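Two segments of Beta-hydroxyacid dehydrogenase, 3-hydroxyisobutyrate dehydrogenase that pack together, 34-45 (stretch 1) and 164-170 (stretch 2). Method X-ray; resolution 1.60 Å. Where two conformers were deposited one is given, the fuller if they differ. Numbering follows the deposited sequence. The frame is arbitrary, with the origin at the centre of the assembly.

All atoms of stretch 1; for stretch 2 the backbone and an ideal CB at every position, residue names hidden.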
# COMPACT_ATOMS: atom_id res chain seq x y z
N ALA A 34 1.02 13.64 -12.53
CA ALA A 34 0.71 14.38 -11.31
C ALA A 34 1.95 14.56 -10.44
O ALA A 34 2.12 15.61 -9.80
CB ALA A 34 -0.39 13.67 -10.52
N ILE A 35 2.83 13.56 -10.41
CA ILE A 35 4.07 13.68 -9.66
C ILE A 35 4.99 14.70 -10.31
O ILE A 35 5.57 15.56 -9.64
CB ILE A 35 4.75 12.30 -9.54
CG1 ILE A 35 3.94 11.41 -8.58
CG2 ILE A 35 6.19 12.45 -9.06
CD1 ILE A 35 4.26 9.94 -8.71
N ALA A 36 5.13 14.63 -11.64
CA ALA A 36 5.95 15.61 -12.34
C ALA A 36 5.41 17.02 -12.16
O ALA A 36 6.18 17.97 -11.96
CB ALA A 36 6.03 15.26 -13.83
N ARG A 37 4.08 17.18 -12.21
CA ARG A 37 3.48 18.49 -11.98
C ARG A 37 3.82 19.03 -10.60
O ARG A 37 4.15 20.21 -10.45
CB ARG A 37 1.96 18.41 -12.15
CG ARG A 37 1.47 18.47 -13.58
CD ARG A 37 -0.01 18.84 -13.64
NE ARG A 37 -0.82 17.92 -12.85
CZ ARG A 37 -1.34 16.79 -13.33
NH1 ARG A 37 -1.12 16.43 -14.58
NH2 ARG A 37 -2.07 16.01 -12.54
N ALA A 38 3.75 18.17 -9.58
CA ALA A 38 4.05 18.61 -8.22
C ALA A 38 5.48 19.11 -8.10
O ALA A 38 5.73 20.13 -7.44
CB ALA A 38 3.79 17.47 -7.23
N PHE A 39 6.43 18.43 -8.75
CA PHE A 39 7.81 18.88 -8.70
C PHE A 39 8.00 20.18 -9.47
O PHE A 39 8.73 21.07 -9.02
CB PHE A 39 8.73 17.78 -9.24
CG PHE A 39 8.92 16.62 -8.30
CD1 PHE A 39 9.04 16.83 -6.93
CD2 PHE A 39 8.96 15.32 -8.78
CE1 PHE A 39 9.21 15.77 -6.07
CE2 PHE A 39 9.13 14.25 -7.91
CZ PHE A 39 9.25 14.48 -6.56
N VAL A 40 7.35 20.31 -10.63
CA VAL A 40 7.45 21.54 -11.41
C VAL A 40 6.94 22.72 -10.60
O VAL A 40 7.57 23.78 -10.55
CB VAL A 40 6.69 21.39 -12.74
CG1 VAL A 40 6.53 22.75 -13.42
CG2 VAL A 40 7.40 20.42 -13.66
N GLU A 41 5.79 22.55 -9.95
CA GLU A 41 5.18 23.64 -9.19
C GLU A 41 6.01 24.02 -7.96
O GLU A 41 5.84 25.13 -7.44
CB GLU A 41 3.77 23.25 -8.76
CG GLU A 41 2.81 23.03 -9.93
CD GLU A 41 1.50 22.40 -9.50
OE1 GLU A 41 1.32 22.14 -8.30
OE2 GLU A 41 0.65 22.15 -10.39
N ARG A 42 6.89 23.14 -7.49
CA ARG A 42 7.74 23.42 -6.35
C ARG A 42 9.09 24.02 -6.75
O ARG A 42 9.97 24.15 -5.89
CB ARG A 42 7.96 22.15 -5.52
CG ARG A 42 6.72 21.68 -4.77
CD ARG A 42 6.11 22.80 -3.93
NE ARG A 42 6.78 22.94 -2.64
CZ ARG A 42 6.46 22.24 -1.55
NH1 ARG A 42 5.49 21.35 -1.60
NH2 ARG A 42 7.13 22.44 -0.42
N GLY A 43 9.26 24.37 -8.02
CA GLY A 43 10.47 25.01 -8.48
C GLY A 43 11.59 24.10 -8.92
O GLY A 43 12.66 24.59 -9.29
N HIS A 44 11.39 22.78 -8.89
CA HIS A 44 12.43 21.87 -9.33
C HIS A 44 12.61 21.95 -10.84
O HIS A 44 11.64 21.99 -11.60
CB HIS A 44 12.08 20.43 -8.96
CG HIS A 44 11.94 20.19 -7.49
ND1 HIS A 44 13.01 19.84 -6.69
CD2 HIS A 44 10.87 20.24 -6.67
CE1 HIS A 44 12.60 19.69 -5.44
NE2 HIS A 44 11.30 19.93 -5.40
N ARG A 45 13.87 21.99 -11.28
CA ARG A 45 14.18 21.81 -12.69
C ARG A 45 13.84 20.37 -13.05
O ARG A 45 14.63 19.45 -12.80
CB ARG A 45 15.65 22.12 -12.96
CG ARG A 45 16.07 21.89 -14.41
CD ARG A 45 17.49 22.37 -14.66
NE ARG A 45 18.48 21.48 -14.06
CZ ARG A 45 18.93 20.36 -14.62
NH1 ARG A 45 18.47 19.98 -15.80
NH2 ARG A 45 19.84 19.62 -13.99
N UNK A 164 12.42 15.71 2.69
CA UNK A 164 11.69 16.94 2.31
C UNK A 164 11.23 16.95 0.86
O UNK A 164 10.18 17.53 0.56
CB UNK A 164 12.57 18.16 2.56
N UNK A 165 11.99 16.33 -0.05
CA UNK A 165 11.54 16.25 -1.43
C UNK A 165 10.36 15.30 -1.56
O UNK A 165 9.38 15.59 -2.26
CB UNK A 165 12.68 15.80 -2.34
N UNK A 166 10.42 14.16 -0.87
CA UNK A 166 9.34 13.18 -0.95
C UNK A 166 8.04 13.73 -0.37
O UNK A 166 6.95 13.43 -0.88
CB UNK A 166 9.74 11.90 -0.22
N UNK A 167 8.12 14.53 0.70
CA UNK A 167 6.91 15.05 1.32
C UNK A 167 6.23 16.12 0.48
O UNK A 167 5.12 16.54 0.82
CB UNK A 167 7.24 15.62 2.70
N UNK A 168 6.87 16.57 -0.61
CA UNK A 168 6.20 17.44 -1.56
C UNK A 168 5.09 16.73 -2.32
O UNK A 168 4.26 17.40 -2.94
CB UNK A 168 7.22 18.01 -2.55
N UNK A 169 5.07 15.40 -2.29
CA UNK A 169 4.03 14.63 -2.96
C UNK A 169 2.87 14.26 -2.05
O UNK A 169 1.81 13.87 -2.55
CB UNK A 169 4.63 13.36 -3.55
N UNK A 170 3.04 14.39 -0.74
CA UNK A 170 2.01 14.03 0.21
C UNK A 170 2.64 13.59 1.52
O UNK A 170 3.82 13.80 1.76
CB UNK A 170 1.11 12.93 -0.36

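Stretch 1 presents the last turns of a helix and the loop that follows. A38 points toward stretch 2, F39 leaves sideways but brings its ring nearer, and R42 and H44 in the loop point toward it. At position 164 the ideal CB has nothing of stretch 1 nearby, so many residues would do; the helical backbone angles are open to proline, and P164 is deposited.

At position 165 the CA-to-CB bond runs sideways to stretch 1, and the ideal CB lies 5.0 Å from H44 CE1 and 5.1 Å from F39 CE1. Two ring carbons at that distance leave room for another carbon or two, so a medium-sized apolar side chain such as valine, isoleucine, leucine or methionine would suit. The residue is I165. Its CG2 packs 3.8 Å from F39 CE1, and its CG1 and CG2 both lie 4.4 Å from H44 CE1.

At 166 the CA-to-CB bond points away from stretch 1, so this contact cannot choose the residue. It is L166, whose end comes nearer than its CB, but whose CD2 is still 5.9 Å from F39 CZ. Position 167 points sideways into space that stretch 1 does not fill, and almost any side chain would fit; R167 stands here, out of contact.

Position 168 points toward stretch 1 and meets its polar atoms: the ideal CB is 3.9 Å from R42 NH1 and 5.3 Å from H44 NE2, with F39 CE1 at 4.6 Å. A nitrogen donor beside a positive charge favours an acceptor, preferably an acidic one; glutamate, aspartate or glutamine could be considered, the longer chains having the better reach to the imidazole. The residue is E168. H44 NE2 donates to E168 OE1 at 2.6 Å and to E168 OE2 at 3.1 Å, so the carboxylate receives the imidazole in a bifurcated hydrogen bond. E168 OE1 also lies at the edge of the F39 ring, 3.6 Å from F39 CD1. The R42 guanidinium lays one face over E168 CG; R42 NH2 is 4.4 Å from E168 OE2, but that oxygen is well out of the guanidinium plane, so the charges attract without a salt bridge. A water donates to both R42 O and E168 OE2, each at 3.1 Å, adding a second link.

At 169 the bond is again sideways, with I35 CG1 5.4 Å from the ideal CB. I35, A38 and F39 offer an apolar hollow, which a branched or flexible apolar chain such as leucine, isoleucine or methionine could enter. L169 fills it with its branched end: CD2 lies 3.8 Å from A38 CB and 4.0 Å from I35 CG2, and sits over a face of the F39 ring in a CH-pi contact, 4.2 Å from the centroid, while CD1 also comes 4.0 Å from F39 CZ.

Position 170 is settled by its backbone. At 151/-166 a CB would jam against the preceding carbonyl O, so glycine is called for, and G170 is found.

Stretch 2 (164-170) PILRELG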
# COMPACT_ATOMS: atom_id res chain seq x y z
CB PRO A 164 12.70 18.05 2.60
CG PRO A 164 13.58 17.50 3.64
CD PRO A 164 13.72 16.04 3.31
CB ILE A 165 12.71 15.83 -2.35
CG1 ILE A 165 13.82 16.88 -2.30
CG2 ILE A 165 12.22 15.64 -3.78
CD1 ILE A 165 15.06 16.48 -3.09
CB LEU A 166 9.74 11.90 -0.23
CG LEU A 166 11.02 11.22 -0.72
CD1 LEU A 166 11.37 10.03 0.15
CD2 LEU A 166 10.89 10.81 -2.18
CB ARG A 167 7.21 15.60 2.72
CG ARG A 167 8.07 16.85 2.74
CD ARG A 167 7.96 17.58 4.07
NE ARG A 167 8.82 16.98 5.09
CZ ARG A 167 9.83 17.62 5.69
NH1 ARG A 167 10.10 18.87 5.37
NH2 ARG A 167 10.56 16.99 6.60
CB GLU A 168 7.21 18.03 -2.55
CG GLU A 168 8.34 18.83 -1.89
CD GLU A 168 9.34 19.35 -2.90
OE1 GLU A 168 9.23 19.00 -4.09
OE2 GLU A 168 10.25 20.12 -2.49
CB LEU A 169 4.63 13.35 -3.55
CG LEU A 169 5.84 13.54 -4.47
CD1 LEU A 169 6.36 12.20 -4.97
CD2 LEU A 169 5.49 14.45 -5.63
O HOH W 1 10.80 23.08 -3.15
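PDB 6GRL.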